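PDB 5HU4: cysteine protease from Listeria monocytogenes, which cleaves the C-terminal sorting signal of surface proteins and, through a thioester intermediate, attaches them covalently to the cell wall as a class A sortase. Local coordinates for residues 59-63 with 108-112; 86-92 with 118-124. The contacts are given in a common frame with arbitrary orientation. Residues are numbered along the deposited sequence.

Interaction 1 of 2, residues 59-63 with 108-112; sequences FGPIM and LITCD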
ATOM      1  N   PHE A  59       4.826   4.031  -5.687  1.00 21.85           N
ATOM      2  CA  PHE A  59       3.449   3.631  -5.970  1.00 22.25           C
ATOM      3  C   PHE A  59       2.995   4.014  -7.373  1.00 20.25           C
ATOM      4  O   PHE A  59       1.811   3.941  -7.689  1.00 21.76           O
ATOM      5  CB  PHE A  59       2.490   4.237  -4.945  1.00 19.88           C
ATOM      6  CG  PHE A  59       2.187   3.326  -3.793  1.00 21.00           C
ATOM      7  CD1 PHE A  59       2.849   2.116  -3.659  1.00 20.37           C
ATOM      8  CD2 PHE A  59       1.230   3.668  -2.853  1.00 18.96           C
ATOM      9  CE1 PHE A  59       2.570   1.273  -2.603  1.00 19.17           C
ATOM     10  CE2 PHE A  59       0.947   2.830  -1.795  1.00 16.14           C
ATOM     11  CZ  PHE A  59       1.618   1.630  -1.669  1.00 19.47           C
ATOM     12  N   GLY A  60       3.940   4.433  -8.204  1.00 21.21           N
ATOM     13  CA  GLY A  60       3.673   4.659  -9.613  1.00 21.57           C
ATOM     14  C   GLY A  60       2.978   3.506 -10.324  1.00 22.53           C
ATOM     15  O   GLY A  60       1.956   3.717 -10.978  1.00 23.86           O
ATOM     16  N   PRO A  61       3.523   2.280 -10.208  1.00 23.49           N
ATOM     17  CA  PRO A  61       2.948   1.143 -10.941  1.00 21.97           C
ATOM     18  C   PRO A  61       1.552   0.692 -10.496  1.00 23.90           C
ATOM     19  O   PRO A  61       0.933  -0.086 -11.221  1.00 22.31           O
ATOM     20  CB  PRO A  61       3.961   0.020 -10.684  1.00 20.53           C
ATOM     21  CG  PRO A  61       5.229   0.716 -10.363  1.00 20.33           C
ATOM     22  CD  PRO A  61       4.814   1.924  -9.592  1.00 19.76           C
ATOM     23  N   ILE A  62       1.059   1.151  -9.349  1.00 20.92           N
ATOM     24  CA  ILE A  62      -0.248   0.688  -8.881  1.00 20.28           C
ATOM     25  C   ILE A  62      -1.378   1.364  -9.656  1.00 22.14           C
ATOM     26  O   ILE A  62      -2.552   1.061  -9.445  1.00 20.93           O
ATOM     27  CB  ILE A  62      -0.450   0.927  -7.367  1.00 20.46           C
ATOM     28  CG1 ILE A  62      -0.816   2.383  -7.085  1.00 23.76           C
ATOM     29  CG2 ILE A  62       0.783   0.493  -6.586  1.00 19.88           C
ATOM     30  CD1 ILE A  62      -1.393   2.601  -5.703  1.00 23.27           C
ATOM     31  N   MET A  63      -1.016   2.274 -10.556  1.00 23.14           N
ATOM     32  CA  MET A  63      -1.970   2.841 -11.500  1.00 24.47           C
ATOM     33  C   MET A  63      -2.513   1.748 -12.413  1.00 23.81           C
ATOM     34  O   MET A  63      -3.650   1.822 -12.884  1.00 25.89           O
ATOM     35  CB  MET A  63      -1.316   3.944 -12.338  1.00 22.90           C
ATOM     36  CG  MET A  63      -0.900   5.176 -11.556  1.00 26.55           C
ATOM     37  SD  MET A  63      -2.262   6.325 -11.276  1.00 36.33           S
ATOM     38  CE  MET A  63      -2.894   6.521 -12.940  1.00 22.49           C
ATOM     39  N   LEU A 108      -4.504   1.657  -0.914  1.00 21.33           N
ATOM     40  CA  LEU A 108      -3.309   2.222  -1.527  1.00 20.12           C
ATOM     41  C   LEU A 108      -3.630   3.545  -2.216  1.00 21.25           C
ATOM     42  O   LEU A 108      -4.542   3.621  -3.039  1.00 19.80           O
ATOM     43  CB  LEU A 108      -2.699   1.238  -2.525  1.00 17.81           C
ATOM     44  CG  LEU A 108      -2.426  -0.168  -1.984  1.00 18.37           C
ATOM     45  CD1 LEU A 108      -1.603  -0.976  -2.975  1.00 17.40           C
ATOM     46  CD2 LEU A 108      -1.732  -0.094  -0.634  1.00 19.24           C
ATOM     47  N   ILE A 109      -2.876   4.584  -1.873  1.00 20.04           N
ATOM     48  CA  ILE A 109      -3.147   5.922  -2.386  1.00 20.17           C
ATOM     49  C   ILE A 109      -1.921   6.547  -3.043  1.00 21.37           C
ATOM     50  O   ILE A 109      -0.840   6.592  -2.453  1.00 20.30           O
ATOM     51  CB  ILE A 109      -3.643   6.860  -1.267  1.00 22.08           C
ATOM     52  CG1 ILE A 109      -4.844   6.246  -0.546  1.00 22.80           C
ATOM     53  CG2 ILE A 109      -3.995   8.230  -1.832  1.00 21.29           C
ATOM     54  CD1 ILE A 109      -5.394   7.104   0.567  1.00 27.66           C
ATOM     55  N   THR A 110      -2.100   7.029  -4.269  1.00 19.06           N
ATOM     56  CA  THR A 110      -1.043   7.733  -4.982  1.00 22.44           C
ATOM     57  C   THR A 110      -1.637   8.797  -5.897  1.00 23.43           C
ATOM     58  O   THR A 110      -2.825   8.760  -6.217  1.00 24.94           O
ATOM     59  CB  THR A 110      -0.174   6.769  -5.815  1.00 22.39           C
ATOM     60  OG1 THR A 110       1.032   7.431  -6.216  1.00 20.61           O
ATOM     61  CG2 THR A 110      -0.927   6.287  -7.048  1.00 24.06           C
ATOM     62  N   CYS A 111      -0.808   9.752  -6.307  1.00 22.44           N
ATOM     63  CA  CYS A 111      -1.241  10.773  -7.252  1.00 24.37           C
ATOM     64  C   CYS A 111      -1.477  10.134  -8.615  1.00 25.21           C
ATOM     65  O   CYS A 111      -0.803   9.169  -8.975  1.00 26.63           O
ATOM     66  CB  CYS A 111      -0.204  11.894  -7.354  1.00 21.20           C
ATOM     67  SG  CYS A 111       0.314  12.581  -5.762  1.00 29.01           S
ATOM     68  N   ASP A 112      -2.437  10.662  -9.368  1.00 24.73           N
ATOM     69  CA  ASP A 112      -2.756  10.094 -10.672  1.00 27.12           C
ATOM     70  C   ASP A 112      -1.755  10.555 -11.729  1.00 25.78           C
ATOM     71  O   ASP A 112      -1.745  10.046 -12.850  1.00 27.51           O
ATOM     72  CB  ASP A 112      -4.183  10.462 -11.088  1.00 29.53           C
ATOM     73  CG  ASP A 112      -4.318  11.911 -11.509  1.00 30.86           C
ATOM     74  OD1 ASP A 112      -3.769  12.790 -10.814  1.00 32.06           O
ATOM     75  OD2 ASP A 112      -4.977  12.172 -12.538  1.00 33.96           O
TER

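Interaction 2 of 2, residues 86-92 with 118-124; sequences ETKTIDE and TKRFVAV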
ATOM      1  N   GLU A  86     -11.540  -2.826  -5.674  1.00 25.28           N
ATOM      2  CA  GLU A  86     -11.950  -1.576  -6.302  1.00 26.38           C
ATOM      3  C   GLU A  86     -10.756  -0.676  -6.616  1.00 24.87           C
ATOM      4  O   GLU A  86      -9.809  -0.567  -5.836  1.00 26.41           O
ATOM      5  CB  GLU A  86     -12.973  -0.847  -5.416  1.00 24.84           C
ATOM      6  CG  GLU A  86     -12.431   0.300  -4.578  1.00 32.08           C
ATOM      7  CD  GLU A  86     -13.499   0.939  -3.705  1.00 39.67           C
ATOM      8  OE1 GLU A  86     -13.873   0.332  -2.678  1.00 37.19           O
ATOM      9  OE2 GLU A  86     -13.966   2.047  -4.048  1.00 44.87           O
ATOM     10  N   THR A  87     -10.796  -0.070  -7.799  1.00 24.32           N
ATOM     11  CA  THR A  87      -9.802   0.908  -8.217  1.00 23.42           C
ATOM     12  C   THR A  87     -10.530   2.163  -8.680  1.00 27.96           C
ATOM     13  O   THR A  87     -11.495   2.077  -9.438  1.00 30.17           O
ATOM     14  CB  THR A  87      -8.907   0.381  -9.355  1.00 26.09           C
ATOM     15  OG1 THR A  87      -9.719   0.037 -10.484  1.00 26.98           O
ATOM     16  CG2 THR A  87      -8.129  -0.847  -8.903  1.00 22.91           C
ATOM     17  N   LYS A  88     -10.076   3.325  -8.226  1.00 26.04           N
ATOM     18  CA  LYS A  88     -10.792   4.560  -8.515  1.00 24.95           C
ATOM     19  C   LYS A  88      -9.894   5.790  -8.484  1.00 25.87           C
ATOM     20  O   LYS A  88      -8.806   5.769  -7.907  1.00 26.10           O
ATOM     21  CB  LYS A  88     -11.941   4.741  -7.520  1.00 27.05           C
ATOM     22  CG  LYS A  88     -11.490   4.847  -6.071  1.00 29.74           C
ATOM     23  CD  LYS A  88     -12.675   4.884  -5.119  1.00 33.31           C
ATOM     24  CE  LYS A  88     -12.224   4.751  -3.672  1.00 34.89           C
ATOM     25  NZ  LYS A  88     -13.368   4.511  -2.752  1.00 38.38           N
ATOM     26  N   THR A  89     -10.362   6.858  -9.119  1.00 28.63           N
ATOM     27  CA  THR A  89      -9.695   8.150  -9.063  1.00 27.90           C
ATOM     28  C   THR A  89     -10.577   9.142  -8.315  1.00 28.15           C
ATOM     29  O   THR A  89     -11.743   9.330  -8.661  1.00 28.80           O
ATOM     30  CB  THR A  89      -9.380   8.695 -10.467  1.00 25.69           C
ATOM     31  OG1 THR A  89      -8.594   7.737 -11.188  1.00 24.74           O
ATOM     32  CG2 THR A  89      -8.615  10.007 -10.372  1.00 27.59           C
ATOM     33  N   ILE A  90     -10.022   9.766  -7.281  1.00 27.61           N
ATOM     34  CA  ILE A  90     -10.777  10.709  -6.464  1.00 28.41           C
ATOM     35  C   ILE A  90     -10.047  12.039  -6.323  1.00 31.66           C
ATOM     36  O   ILE A  90      -8.869  12.150  -6.661  1.00 32.82           O
ATOM     37  CB  ILE A  90     -11.046  10.149  -5.053  1.00 29.49           C
ATOM     38  CG1 ILE A  90      -9.730   9.961  -4.295  1.00 28.37           C
ATOM     39  CG2 ILE A  90     -11.805   8.833  -5.133  1.00 29.34           C
ATOM     40  CD1 ILE A  90      -9.910   9.617  -2.831  1.00 32.44           C
ATOM     41  N   ASP A  91     -10.756  13.048  -5.823  1.00 30.01           N
ATOM     42  CA  ASP A  91     -10.137  14.325  -5.497  1.00 34.72           C
ATOM     43  C   ASP A  91      -9.428  14.201  -4.152  1.00 34.72           C
ATOM     44  O   ASP A  91      -9.866  13.440  -3.288  1.00 35.11           O
ATOM     45  CB  ASP A  91     -11.179  15.446  -5.464  1.00 35.34           C
ATOM     46  CG  ASP A  91     -10.552  16.823  -5.359  1.00 39.16           C
ATOM     47  OD1 ASP A  91     -10.368  17.311  -4.223  1.00 40.95           O
ATOM     48  OD2 ASP A  91     -10.243  17.420  -6.412  1.00 41.30           O
ATOM     49  N   GLU A  92      -8.338  14.943  -3.977  1.00 32.52           N
ATOM     50  CA  GLU A  92      -7.512  14.827  -2.777  1.00 31.62           C
ATOM     51  C   GLU A  92      -8.265  15.228  -1.513  1.00 32.94           C
ATOM     52  O   GLU A  92      -7.898  14.826  -0.408  1.00 34.19           O
ATOM     53  CB  GLU A  92      -6.248  15.676  -2.919  1.00 32.91           C
ATOM     54  CG  GLU A  92      -6.516  17.145  -3.200  1.00 34.76           C
ATOM     55  CD  GLU A  92      -5.242  17.965  -3.277  1.00 37.84           C
ATOM     56  OE1 GLU A  92      -4.145  17.365  -3.285  1.00 38.01           O
ATOM     57  OE2 GLU A  92      -5.336  19.209  -3.327  1.00 38.50           O
ATOM     58  N   THR A 118      -4.522  17.528  -8.033  1.00 32.57           N
ATOM     59  CA  THR A 118      -5.441  17.459  -6.907  1.00 33.65           C
ATOM     60  C   THR A 118      -6.189  16.133  -6.924  1.00 35.55           C
ATOM     61  O   THR A 118      -7.084  15.904  -6.113  1.00 35.34           O
ATOM     62  CB  THR A 118      -6.456  18.613  -6.929  1.00 34.81           C
ATOM     63  OG1 THR A 118      -7.234  18.544  -8.131  1.00 34.12           O
ATOM     64  CG2 THR A 118      -5.738  19.951  -6.873  1.00 33.29           C
ATOM     65  N   LYS A 119      -5.818  15.264  -7.857  1.00 30.44           N
ATOM     66  CA  LYS A 119      -6.496  13.985  -8.020  1.00 30.28           C
ATOM     67  C   LYS A 119      -5.636  12.822  -7.538  1.00 30.03           C
ATOM     68  O   LYS A 119      -4.416  12.821  -7.710  1.00 29.82           O
ATOM     69  CB  LYS A 119      -6.896  13.782  -9.485  1.00 31.36           C
ATOM     70  CG  LYS A 119      -7.992  14.728  -9.969  1.00 37.61           C
ATOM     71  CD  LYS A 119      -8.916  15.144  -8.827  1.00 45.74           C
ATOM     72  CE  LYS A 119     -10.052  16.033  -9.314  1.00 43.52           C
ATOM     73  NZ  LYS A 119     -10.959  15.331 -10.266  1.00 47.11           N
ATOM     74  N   ARG A 120      -6.284  11.836  -6.929  1.00 27.63           N
ATOM     75  CA  ARG A 120      -5.591  10.674  -6.390  1.00 24.60           C
ATOM     76  C   ARG A 120      -6.135   9.384  -6.987  1.00 27.78           C
ATOM     77  O   ARG A 120      -7.341   9.256  -7.206  1.00 27.13           O
ATOM     78  CB  ARG A 120      -5.725  10.627  -4.866  1.00 27.39           C
ATOM     79  CG  ARG A 120      -5.178  11.843  -4.142  1.00 28.00           C
ATOM     80  CD  ARG A 120      -3.660  11.863  -4.159  1.00 27.79           C
ATOM     81  NE  ARG A 120      -3.131  13.097  -3.588  1.00 26.79           N
ATOM     82  CZ  ARG A 120      -2.961  14.223  -4.272  1.00 29.66           C
ATOM     83  NH1 ARG A 120      -3.275  14.276  -5.560  1.00 30.62           N
ATOM     84  NH2 ARG A 120      -2.473  15.299  -3.670  1.00 33.54           N
ATOM     85  N   PHE A 121      -5.248   8.431  -7.253  1.00 27.31           N
ATOM     86  CA  PHE A 121      -5.681   7.093  -7.634  1.00 23.68           C
ATOM     87  C   PHE A 121      -5.737   6.221  -6.387  1.00 24.66           C
ATOM     88  O   PHE A 121      -4.800   6.212  -5.585  1.00 22.74           O
ATOM     89  CB  PHE A 121      -4.748   6.478  -8.678  1.00 22.39           C
ATOM     90  CG  PHE A 121      -5.171   5.108  -9.137  1.00 22.98           C
ATOM     91  CD1 PHE A 121      -4.702   3.969  -8.499  1.00 25.37           C
ATOM     92  CD2 PHE A 121      -6.042   4.958 -10.206  1.00 25.60           C
ATOM     93  CE1 PHE A 121      -5.095   2.710  -8.917  1.00 23.34           C
ATOM     94  CE2 PHE A 121      -6.434   3.700 -10.628  1.00 25.68           C
ATOM     95  CZ  PHE A 121      -5.959   2.577  -9.983  1.00 22.70           C
ATOM     96  N   VAL A 122      -6.836   5.493  -6.225  1.00 23.98           N
ATOM     97  CA  VAL A 122      -7.030   4.670  -5.038  1.00 23.10           C
ATOM     98  C   VAL A 122      -7.286   3.210  -5.400  1.00 24.11           C
ATOM     99  O   VAL A 122      -8.088   2.910  -6.284  1.00 22.90           O
ATOM    100  CB  VAL A 122      -8.203   5.186  -4.184  1.00 22.60           C
ATOM    101  CG1 VAL A 122      -8.318   4.384  -2.898  1.00 24.74           C
ATOM    102  CG2 VAL A 122      -8.020   6.661  -3.872  1.00 22.61           C
ATOM    103  N   ALA A 123      -6.592   2.311  -4.711  1.00 21.69           N
ATOM    104  CA  ALA A 123      -6.811   0.880  -4.871  1.00 21.37           C
ATOM    105  C   ALA A 123      -7.153   0.250  -3.524  1.00 23.03           C
ATOM    106  O   ALA A 123      -6.362   0.313  -2.580  1.00 21.03           O
ATOM    107  CB  ALA A 123      -5.586   0.215  -5.477  1.00 19.04           C
ATOM    108  N   VAL A 124      -8.335  -0.353  -3.441  1.00 22.42           N
ATOM    109  CA  VAL A 124      -8.788  -0.991  -2.210  1.00 20.28           C
ATOM    110  C   VAL A 124      -8.771  -2.510  -2.348  1.00 24.59           C
ATOM    111  O   VAL A 124      -9.234  -3.058  -3.351  1.00 26.10           O
ATOM    112  CB  VAL A 124     -10.209  -0.526  -1.824  1.00 24.01           C
ATOM    113  CG1 VAL A 124     -10.775  -1.379  -0.695  1.00 23.62           C
ATOM    114  CG2 VAL A 124     -10.201   0.946  -1.439  1.00 24.58           C
TER

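Interaction 1 of 2, residues 59-63 with 108-112
The 59-63 segment turns from a loop into a short 3-10 segment at 61-63, its turns closed by weak backbone hydrogen bonds from I62 N to F59 O and from M63 N to G60 O (both 3.3 Å). It sits over one face of strand 108-111, with CA atoms 6.2 Å apart at F59 and T110 and 7.3 Å apart at M63 and D112. Contact is by van der Waals packing, burying 355 Å². L108 and T110 point their CB atoms toward the loop, whereas I109 and C111 point theirs away. On this strand of the sortase barrel the nucleophile C111, which forms the acyl-thioester intermediate, projects from the face opposite the packed loop, with its side chain about 5 Å from that of H50, the proton donor/acceptor. F59 sets CZ 3.9 Å from L108 CD2, and its ring edge meets the backbone at F59 CD2 to I109 O (3.6 Å). I62 fits between the two inward residues, its CD1 3.7 Å from L108 CB and its CG1 3.9 Å from T110 CG2. The hydroxyl of T110 is hydrogen-bonded to G49 O, while T110 CG2 lies 3.7 Å from F59 O. M63 runs along the strand end, SD 3.9 Å from C111 O and CE 3.7 Å from D112 O. Beyond the pair, F59 also packs on I7 and L16, and C111 O accepts a hydrogen bond from H51 ND1.

Interaction 2 of 2, residues 86-92 with 118-124
The strongest side-chain link is the salt bridge from E92 OE1 to R120 NH2 (2.7 Å), with E92 CB lying over one face of the guanidinium; R120 NH1 also hydrogen-bonds K119 O (2.8 Å) and, beyond the segments, T117 O. Backbone hydrogen bonds then run down an antiparallel ladder. The hydrogen-bonded pairs are E86 with V124, K88 with V122 and I90 with R120, with V122 N to K88 O and R120 N to I90 O both at 2.6 Å; E86 N to V124 O is longer at 3.3 Å. E92 N to T118 O (2.7 Å) extends the ladder past the strand end. CA-H...O contacts add to it, such as T89 CA to R120 O (3.2 Å). The strand segments meet at 150°, a twisted pairing within the sortase barrel. E86 and K88 form a salt bridge along their own strand (OE2 to NZ, 2.8 Å) on the face that also carries I90, R120, V122 and V124, where I90 CD1 packs 3.7 Å from V122 CG2. On the other face the F121 ring comes back over the partner strand, CZ 3.7 Å from T87 CB, with K88 O over one ring face. R120 lies about 4 Å from the catalytic C111, side chain to side chain, its guanidinium held by E92, K119 and T117, consistent with the substrate-binding and oxyanion-stabilising role of the class A arginine.

How the interactions relate
From the N terminus, the chain passes strand 44-48 and reaches the loop at 59-63, which 108-112 later joins to close interaction 1. Strand 78-91 comes in between, supplying 86-92, so interaction 2 opens inside that span and closes only after it, at 118-124: the two contacts cross. Strand 119-132 is the shared neighbour, lying between 78-91 and 105-111 in the barrel. Backbone pairing of T110 O with F121 N (2.7 Å) and of L108 N with A123 O (2.8 Å) joins the contacts, whose centres are 8 Å apart. F121 also meets the loop, its CE1 3.1 Å from I62 O. Together they tie three adjacent strands to the connection that follows H50.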